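Local structure of gluconate kinase (Lactobacillus acidophilus, 3LL3) at residues V213-K218 with D230-L235; A324-A329 with Q364-A369. The protein binds ATP and d-xylulose and probably acts as a carbohydrate kinase of the FGGY family, phosphorylating gluconate or a related sugar or sugar acid. One frame throughout, in Å; residues are numbered along the deposited sequence.

The two contacts sit on opposite sides of the chain's centre, with about 40 Å between their nearest atoms, and share no helix or strand. Contact 1 belongs to the N-terminal FGGY kinase domain, where the short strand 213-214 borders a mixed sheet; contact 2 belongs to the C-terminal one, where the end of helix 317-325 meets the start of helix 365-388. Contact 1 buries 482 Å², both sides summed, largely between branched aliphatic side chains, and includes a backbone hydrogen bond. Contact 2 buries 251 Å², likewise summed, and relies on small side chains and prolines. Both have a buried part and an exposed margin. In contact 2 the carboxylate of a buried glutamate, which also has a salt-bridge partner, joins the packing, whereas contact 1 keeps to apolar and main-chain groups.

Contact 1. Residues V213-K218 with D230-L235; sequences VIFPIK and DTKIIL
Ile217 and Ile233 meet through their longer branches, which cross at about a right angle. Ile217 CG1 lies 3.6 Å from Ile233 CG1, and the two CD1 atoms are equally near. In Ile217, CD1 is anti to CA (chi2 176°), which extends the branch across its partner. On the opposite face of the sheet from Ile233, Val213 divides its methyls between two neighbours. CG1, anti to the backbone N (chi1 177°), approaches Lys232 CG to 3.5 Å; CG2 reaches Ile234 CD1 at 4.1 Å.

The backbone pairing is antiparallel but short and weakly bonded. It rests on the non-hydrogen-bonded pair Val213-Ile234, with 4.8 Å between their CA atoms, and on one hydrogen bond, Ile214 N to Ile233 O, at 2.8 Å with an N-H...O angle of 157°. The same oxygen receives a CA-H...O contact from Val213 CA at 3.3 Å. After this the segments diverge.

Beyond the strand, the CD1-CE1 side of the Phe215 ring meets the other segment. CE1 is 3.8 Å from Thr231 O and CD1 3.9 Å from Lys232 CG, both oblique approaches, while Asp230 O lies at the ring edge near its plane. Pro216, after a cis peptide bond, sets CB over one ring face toward the rim.

Strand 213-214 is the outermost strand of its sheet within the chain. Strand 232-238 lies next to it, with strand 70-78 on that strand's other flank, where Trp76 touches Ile233 and Ala73 touches Ile234. Helix 157-166 covers the face bearing Ile214 and Ile233: Thr166 touches both, and Ile162 packs against Ile214 and Leu235.

Contact 2. Residues A324-A329 with Q364-A369; sequences AQTAPA and QKPEMA
Ala327 and Pro366 meet where helix 317-325 ends against the N-terminal turn of helix 365-388, in the C-terminal FGGY kinase domain of the actin-like ATPase clan. That turn carries one half of a capping box: Glu367, three residues after the N-cap Gln364, accepts the Gln364 backbone N-H.

The tight part is made by small groups. Ala327 CB sits 3.5 Å from Pro366 O and 3.9 Å from Pro366 CB, and Ala324 CB meets Ala369 CB at 4.0 Å. Ile373 and Phe320 add apolar cover to Ala324 and Ala369 respectively.

Beside these buried alanines, the contact thins at the exposed Thr326 to a single hydroxyl. OG1 stands between the backbone N and the carbonyl carbon (chi1 65°), where it lies 3.4 Å from both CB and CG of Pro366; its hydrogen bond goes to Val323 O.

Glu367 starts away from the other segment, but the bend at chi2 (69°) turns its carboxylate back. OE2 comes 3.7 Å from both Pro328 CD and Ala327 CB and forms a salt bridge with Arg332. An alanine in place of Glu367 would probably leave Arg332 and the Gln364 N-H without this acceptor and open a gap beside Ala327 CB and Pro328 CD. The bond from Gln364 N to Glu367 OE1 spans 3.0 Å, and OE1 is met on its anti side, 34° out of the carboxylate plane.

Contact 1. Residues V213-K218 with D230-L235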
ATOM      1  N   VAL A 213      44.882 -24.895  11.569  1.00 28.32           N
ATOM      2  CA  VAL A 213      45.051 -24.922  13.015  1.00 31.07           C
ATOM      3  C   VAL A 213      45.945 -23.762  13.421  1.00 30.81           C
ATOM      4  O   VAL A 213      47.065 -23.645  12.938  1.00 30.39           O
ATOM      5  CB  VAL A 213      45.707 -26.234  13.483  1.00 31.16           C
ATOM      6  CG1 VAL A 213      45.929 -26.197  14.983  1.00 35.05           C
ATOM      7  CG2 VAL A 213      44.846 -27.444  13.104  1.00 30.58           C
ATOM      8  N   ILE A 214      45.434 -22.890  14.284  1.00 30.59           N
ATOM      9  CA  ILE A 214      46.207 -21.782  14.816  1.00 30.21           C
ATOM     10  C   ILE A 214      46.699 -22.176  16.213  1.00 36.65           C
ATOM     11  O   ILE A 214      45.897 -22.309  17.141  1.00 35.05           O
ATOM     12  CB  ILE A 214      45.368 -20.514  14.938  1.00 31.00           C
ATOM     13  CG1 ILE A 214      44.499 -20.286  13.684  1.00 30.46           C
ATOM     14  CG2 ILE A 214      46.274 -19.317  15.200  1.00 32.65           C
ATOM     15  CD1 ILE A 214      45.264 -20.230  12.390  1.00 30.38           C
ATOM     16  N   PHE A 215      48.017 -22.353  16.346  1.00 38.03           N
ATOM     17  CA  PHE A 215      48.628 -22.968  17.519  1.00 39.84           C
ATOM     18  C   PHE A 215      49.900 -22.200  17.871  1.00 43.62           C
ATOM     19  O   PHE A 215      50.566 -21.666  16.979  1.00 45.67           O
ATOM     20  CB  PHE A 215      48.987 -24.421  17.181  1.00 43.91           C
ATOM     21  CG  PHE A 215      49.155 -25.323  18.384  1.00 46.72           C
ATOM     22  CD1 PHE A 215      48.048 -25.864  19.032  1.00 43.57           C
ATOM     23  CD2 PHE A 215      50.428 -25.663  18.848  1.00 48.47           C
ATOM     24  CE1 PHE A 215      48.205 -26.706  20.136  1.00 44.66           C
ATOM     25  CE2 PHE A 215      50.590 -26.513  19.951  1.00 46.87           C
ATOM     26  CZ  PHE A 215      49.483 -27.030  20.594  1.00 45.76           C
ATOM     27  N   PRO A 216      50.241 -22.120  19.169  1.00 41.92           N
ATOM     28  CA  PRO A 216      49.461 -22.616  20.302  1.00 40.35           C
ATOM     29  C   PRO A 216      48.645 -21.513  20.938  1.00 37.55           C
ATOM     30  O   PRO A 216      48.852 -20.347  20.636  1.00 36.59           O
ATOM     31  CB  PRO A 216      50.540 -23.049  21.307  1.00 41.89           C
ATOM     32  CG  PRO A 216      51.884 -22.683  20.677  1.00 43.57           C
ATOM     33  CD  PRO A 216      51.586 -21.707  19.598  1.00 43.99           C
ATOM     34  N   ILE A 217      47.737 -21.894  21.827  1.00 36.49           N
ATOM     35  CA  ILE A 217      47.038 -20.944  22.673  1.00 35.61           C
ATOM     36  C   ILE A 217      47.978 -20.555  23.807  1.00 38.72           C
ATOM     37  O   ILE A 217      48.762 -21.388  24.277  1.00 38.08           O
ATOM     38  CB  ILE A 217      45.766 -21.580  23.262  1.00 37.30           C
ATOM     39  CG1 ILE A 217      44.781 -21.931  22.140  1.00 35.74           C
ATOM     40  CG2 ILE A 217      45.122 -20.660  24.288  1.00 36.52           C
ATOM     41  CD1 ILE A 217      43.527 -22.650  22.616  1.00 34.60           C
ATOM     42  N   LYS A 218      47.917 -19.298  24.234  1.00 37.13           N
ATOM     43  CA  LYS A 218      48.794 -18.806  25.296  1.00 40.30           C
ATOM     44  C   LYS A 218      48.428 -19.436  26.643  1.00 41.04           C
ATOM     45  O   LYS A 218      47.243 -19.547  26.970  1.00 37.43           O
ATOM     46  CB  LYS A 218      48.742 -17.278  25.364  1.00 39.07           C
ATOM     47  CG  LYS A 218      49.247 -16.591  24.096  1.00 39.31           C
ATOM     48  CD  LYS A 218      49.591 -15.116  24.332  1.00 48.05           C
ATOM     49  CE  LYS A 218      48.341 -14.247  24.494  1.00 49.02           C
ATOM     50  NZ  LYS A 218      48.674 -12.829  24.862  1.00 49.29           N
ATOM     51  N   ASP A 230      46.983 -28.960  24.725  1.00 42.34           N
ATOM     52  CA  ASP A 230      46.925 -29.509  23.365  1.00 43.62           C
ATOM     53  C   ASP A 230      45.637 -29.168  22.607  1.00 38.57           C
ATOM     54  O   ASP A 230      45.497 -29.503  21.435  1.00 36.26           O
ATOM     55  CB  ASP A 230      47.227 -31.005  23.334  1.00 45.41           C
ATOM     56  CG  ASP A 230      46.639 -31.731  24.503  1.00 49.60           C
ATOM     57  OD1 ASP A 230      45.513 -31.347  24.898  1.00 49.12           O
ATOM     58  OD2 ASP A 230      47.300 -32.674  25.016  1.00 47.20           O
ATOM     59  N   THR A 231      44.718 -28.490  23.285  1.00 37.34           N
ATOM     60  CA  THR A 231      43.548 -27.896  22.643  1.00 33.04           C
ATOM     61  C   THR A 231      43.933 -27.003  21.453  1.00 35.31           C
ATOM     62  O   THR A 231      44.706 -26.063  21.607  1.00 34.44           O
ATOM     63  CB  THR A 231      42.787 -27.000  23.625  1.00 33.24           C
ATOM     64  OG1 THR A 231      42.420 -27.751  24.780  1.00 32.87           O
ATOM     65  CG2 THR A 231      41.533 -26.397  22.969  1.00 30.79           C
ATOM     66  N   LYS A 232      43.357 -27.278  20.284  1.00 33.95           N
ATOM     67  CA  LYS A 232      43.625 -26.507  19.075  1.00 31.85           C
ATOM     68  C   LYS A 232      42.582 -25.436  18.771  1.00 31.83           C
ATOM     69  O   LYS A 232      41.394 -25.609  19.047  1.00 28.73           O
ATOM     70  CB  LYS A 232      43.748 -27.434  17.860  1.00 33.09           C
ATOM     71  CG  LYS A 232      45.077 -28.145  17.779  1.00 36.49           C
ATOM     72  CD  LYS A 232      44.919 -29.608  18.041  1.00 41.68           C
ATOM     73  CE  LYS A 232      44.792 -30.380  16.731  1.00 45.28           C
ATOM     74  NZ  LYS A 232      46.090 -31.047  16.383  1.00 45.37           N
ATOM     75  N   ILE A 233      43.040 -24.324  18.200  1.00 26.87           N
ATOM     76  CA  ILE A 233      42.146 -23.355  17.615  1.00 27.20           C
ATOM     77  C   ILE A 233      42.028 -23.680  16.133  1.00 29.54           C
ATOM     78  O   ILE A 233      43.039 -23.804  15.438  1.00 31.44           O
ATOM     79  CB  ILE A 233      42.673 -21.918  17.746  1.00 28.87           C
ATOM     80  CG1 ILE A 233      42.797 -21.533  19.217  1.00 30.12           C
ATOM     81  CG2 ILE A 233      41.725 -20.944  17.040  1.00 27.70           C
ATOM     82  CD1 ILE A 233      41.458 -21.413  19.906  1.00 27.79           C
ATOM     83  N   ILE A 234      40.795 -23.838  15.658  1.00 26.80           N
ATOM     84  CA  ILE A 234      40.534 -23.994  14.234  1.00 23.94           C
ATOM     85  C   ILE A 234      40.126 -22.627  13.709  1.00 24.75           C
ATOM     86  O   ILE A 234      39.227 -21.971  14.266  1.00 23.54           O
ATOM     87  CB  ILE A 234      39.418 -25.030  13.981  1.00 26.02           C
ATOM     88  CG1 ILE A 234      39.656 -26.283  14.839  1.00 25.35           C
ATOM     89  CG2 ILE A 234      39.347 -25.383  12.498  1.00 26.62           C
ATOM     90  CD1 ILE A 234      41.063 -26.874  14.707  1.00 25.61           C
ATOM     91  N   LEU A 235      40.806 -22.179  12.661  1.00 24.29           N
ATOM     92  CA  LEU A 235      40.602 -20.833  12.172  1.00 24.75           C
ATOM     93  C   LEU A 235      39.110 -20.500  11.973  1.00 23.93           C
ATOM     94  O   LEU A 235      38.641 -19.438  12.375  1.00 24.31           O
ATOM     95  CB  LEU A 235      41.387 -20.614  10.887  1.00 24.97           C
ATOM     96  CG  LEU A 235      41.329 -19.187  10.359  1.00 25.52           C
ATOM     97  CD1 LEU A 235      41.728 -18.160  11.450  1.00 25.20           C
ATOM     98  CD2 LEU A 235      42.174 -19.037   9.083  1.00 23.84           C
TER

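Contact 2. Residues A324-A329 with Q364-A369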
ATOM      1  N   ALA A 324      -4.533 -15.425   8.749  1.00 31.36           N
ATOM      2  CA  ALA A 324      -4.007 -15.340   7.386  1.00 29.89           C
ATOM      3  C   ALA A 324      -4.481 -16.515   6.539  1.00 27.58           C
ATOM      4  O   ALA A 324      -4.830 -16.358   5.369  1.00 27.40           O
ATOM      5  CB  ALA A 324      -2.481 -15.275   7.401  1.00 25.85           C
ATOM      6  N   GLN A 325      -4.505 -17.694   7.138  1.00 29.65           N
ATOM      7  CA  GLN A 325      -4.920 -18.892   6.413  1.00 31.05           C
ATOM      8  C   GLN A 325      -6.379 -18.884   5.969  1.00 31.28           C
ATOM      9  O   GLN A 325      -6.733 -19.628   5.058  1.00 33.48           O
ATOM     10  CB  GLN A 325      -4.601 -20.157   7.218  1.00 31.65           C
ATOM     11  CG  GLN A 325      -3.110 -20.380   7.381  1.00 33.03           C
ATOM     12  CD  GLN A 325      -2.782 -21.592   8.222  1.00 35.12           C
ATOM     13  OE1 GLN A 325      -2.257 -21.472   9.336  1.00 36.33           O
ATOM     14  NE2 GLN A 325      -3.090 -22.772   7.696  1.00 33.65           N
ATOM     15  N   THR A 326      -7.226 -18.047   6.575  1.00 30.41           N
ATOM     16  CA  THR A 326      -8.610 -17.963   6.107  1.00 30.60           C
ATOM     17  C   THR A 326      -8.770 -17.160   4.817  1.00 32.72           C
ATOM     18  O   THR A 326      -9.861 -17.103   4.263  1.00 31.85           O
ATOM     19  CB  THR A 326      -9.584 -17.437   7.178  1.00 32.05           C
ATOM     20  OG1 THR A 326      -9.271 -16.080   7.501  1.00 33.63           O
ATOM     21  CG2 THR A 326      -9.521 -18.281   8.434  1.00 30.95           C
ATOM     22  N   ALA A 327      -7.698 -16.533   4.327  1.00 28.94           N
ATOM     23  CA  ALA A 327      -7.777 -15.869   3.024  1.00 26.30           C
ATOM     24  C   ALA A 327      -7.309 -16.836   1.947  1.00 27.74           C
ATOM     25  O   ALA A 327      -6.526 -17.733   2.233  1.00 28.66           O
ATOM     26  CB  ALA A 327      -6.925 -14.596   3.011  1.00 27.11           C
ATOM     27  N   PRO A 328      -7.782 -16.671   0.703  1.00 26.82           N
ATOM     28  CA  PRO A 328      -7.301 -17.599  -0.326  1.00 27.74           C
ATOM     29  C   PRO A 328      -5.852 -17.310  -0.697  1.00 29.32           C
ATOM     30  O   PRO A 328      -5.384 -16.183  -0.526  1.00 28.06           O
ATOM     31  CB  PRO A 328      -8.207 -17.303  -1.523  1.00 26.76           C
ATOM     32  CG  PRO A 328      -8.620 -15.859  -1.324  1.00 28.53           C
ATOM     33  CD  PRO A 328      -8.711 -15.661   0.165  1.00 28.50           C
ATOM     34  N   ALA A 329      -5.155 -18.332  -1.180  1.00 28.61           N
ATOM     35  CA  ALA A 329      -3.822 -18.177  -1.724  1.00 27.70           C
ATOM     36  C   ALA A 329      -3.824 -17.037  -2.737  1.00 27.10           C
ATOM     37  O   ALA A 329      -4.619 -17.033  -3.678  1.00 26.86           O
ATOM     38  CB  ALA A 329      -3.381 -19.484  -2.392  1.00 30.15           C
ATOM     39  N   GLN A 364     -10.311  -7.900   3.443  1.00 28.89           N
ATOM     40  CA  GLN A 364     -10.537  -7.721   4.867  1.00 30.15           C
ATOM     41  C   GLN A 364      -9.263  -8.094   5.626  1.00 28.59           C
ATOM     42  O   GLN A 364      -8.225  -8.281   5.005  1.00 27.38           O
ATOM     43  CB  GLN A 364     -11.741  -8.554   5.306  1.00 32.07           C
ATOM     44  CG  GLN A 364     -13.036  -8.106   4.628  1.00 32.35           C
ATOM     45  CD  GLN A 364     -14.165  -9.098   4.819  1.00 41.65           C
ATOM     46  OE1 GLN A 364     -14.561  -9.394   5.943  1.00 41.54           O
ATOM     47  NE2 GLN A 364     -14.687  -9.622   3.712  1.00 42.02           N
ATOM     48  N   LYS A 365      -9.328  -8.206   6.949  1.00 27.36           N
ATOM     49  CA  LYS A 365      -8.120  -8.506   7.719  1.00 26.18           C
ATOM     50  C   LYS A 365      -7.356  -9.746   7.226  1.00 27.26           C
ATOM     51  O   LYS A 365      -6.135  -9.718   7.127  1.00 26.90           O
ATOM     52  CB  LYS A 365      -8.412  -8.625   9.214  1.00 30.78           C
ATOM     53  CG  LYS A 365      -7.141  -8.687  10.089  1.00 34.11           C
ATOM     54  CD  LYS A 365      -6.742  -7.300  10.575  1.00 35.55           C
ATOM     55  CE  LYS A 365      -7.741  -6.845  11.646  1.00 38.51           C
ATOM     56  NZ  LYS A 365      -7.383  -5.539  12.252  1.00 37.17           N
ATOM     57  N   PRO A 366      -8.063 -10.841   6.929  1.00 28.99           N
ATOM     58  CA  PRO A 366      -7.295 -12.023   6.510  1.00 30.08           C
ATOM     59  C   PRO A 366      -6.482 -11.782   5.244  1.00 26.89           C
ATOM     60  O   PRO A 366      -5.359 -12.255   5.168  1.00 26.29           O
ATOM     61  CB  PRO A 366      -8.390 -13.065   6.272  1.00 29.60           C
ATOM     62  CG  PRO A 366      -9.430 -12.699   7.285  1.00 31.83           C
ATOM     63  CD  PRO A 366      -9.461 -11.190   7.237  1.00 29.82           C
ATOM     64  N   GLU A 367      -7.049 -11.083   4.266  1.00 26.13           N
ATOM     65  CA  GLU A 367      -6.328 -10.743   3.042  1.00 25.42           C
ATOM     66  C   GLU A 367      -5.076  -9.898   3.317  1.00 25.94           C
ATOM     67  O   GLU A 367      -4.045 -10.096   2.679  1.00 25.49           O
ATOM     68  CB  GLU A 367      -7.239  -9.991   2.063  1.00 27.79           C
ATOM     69  CG  GLU A 367      -8.223 -10.871   1.276  1.00 25.85           C
ATOM     70  CD  GLU A 367      -9.322 -11.470   2.143  1.00 28.99           C
ATOM     71  OE1 GLU A 367      -9.709 -10.871   3.174  1.00 28.53           O
ATOM     72  OE2 GLU A 367      -9.802 -12.553   1.784  1.00 29.52           O
HETATM   73  N   MSE A 368      -5.159  -8.952   4.250  1.00 24.53           N
HETATM   74  CA  MSE A 368      -3.986  -8.134   4.555  1.00 25.96           C
HETATM   75  C   MSE A 368      -2.940  -8.930   5.293  1.00 25.16           C
HETATM   76  O   MSE A 368      -1.763  -8.804   4.990  1.00 23.04           O
HETATM   77  CB  MSE A 368      -4.344  -6.874   5.326  1.00 24.17           C
HETATM   78  CG  MSE A 368      -5.286  -5.982   4.490  1.00 30.75           C
HETATM   79 SE   MSE A 368      -5.631  -4.279   5.339  1.00 45.16          SE
HETATM   80  CE  MSE A 368      -3.909  -3.380   4.994  1.00 25.40           C
ATOM     81  N   ALA A 369      -3.382  -9.760   6.241  1.00 26.01           N
ATOM     82  CA  ALA A 369      -2.481 -10.615   7.008  1.00 27.26           C
ATOM     83  C   ALA A 369      -1.730 -11.538   6.075  1.00 25.34           C
ATOM     84  O   ALA A 369      -0.513 -11.665   6.163  1.00 25.93           O
ATOM     85  CB  ALA A 369      -3.258 -11.442   8.049  1.00 29.37           C
TER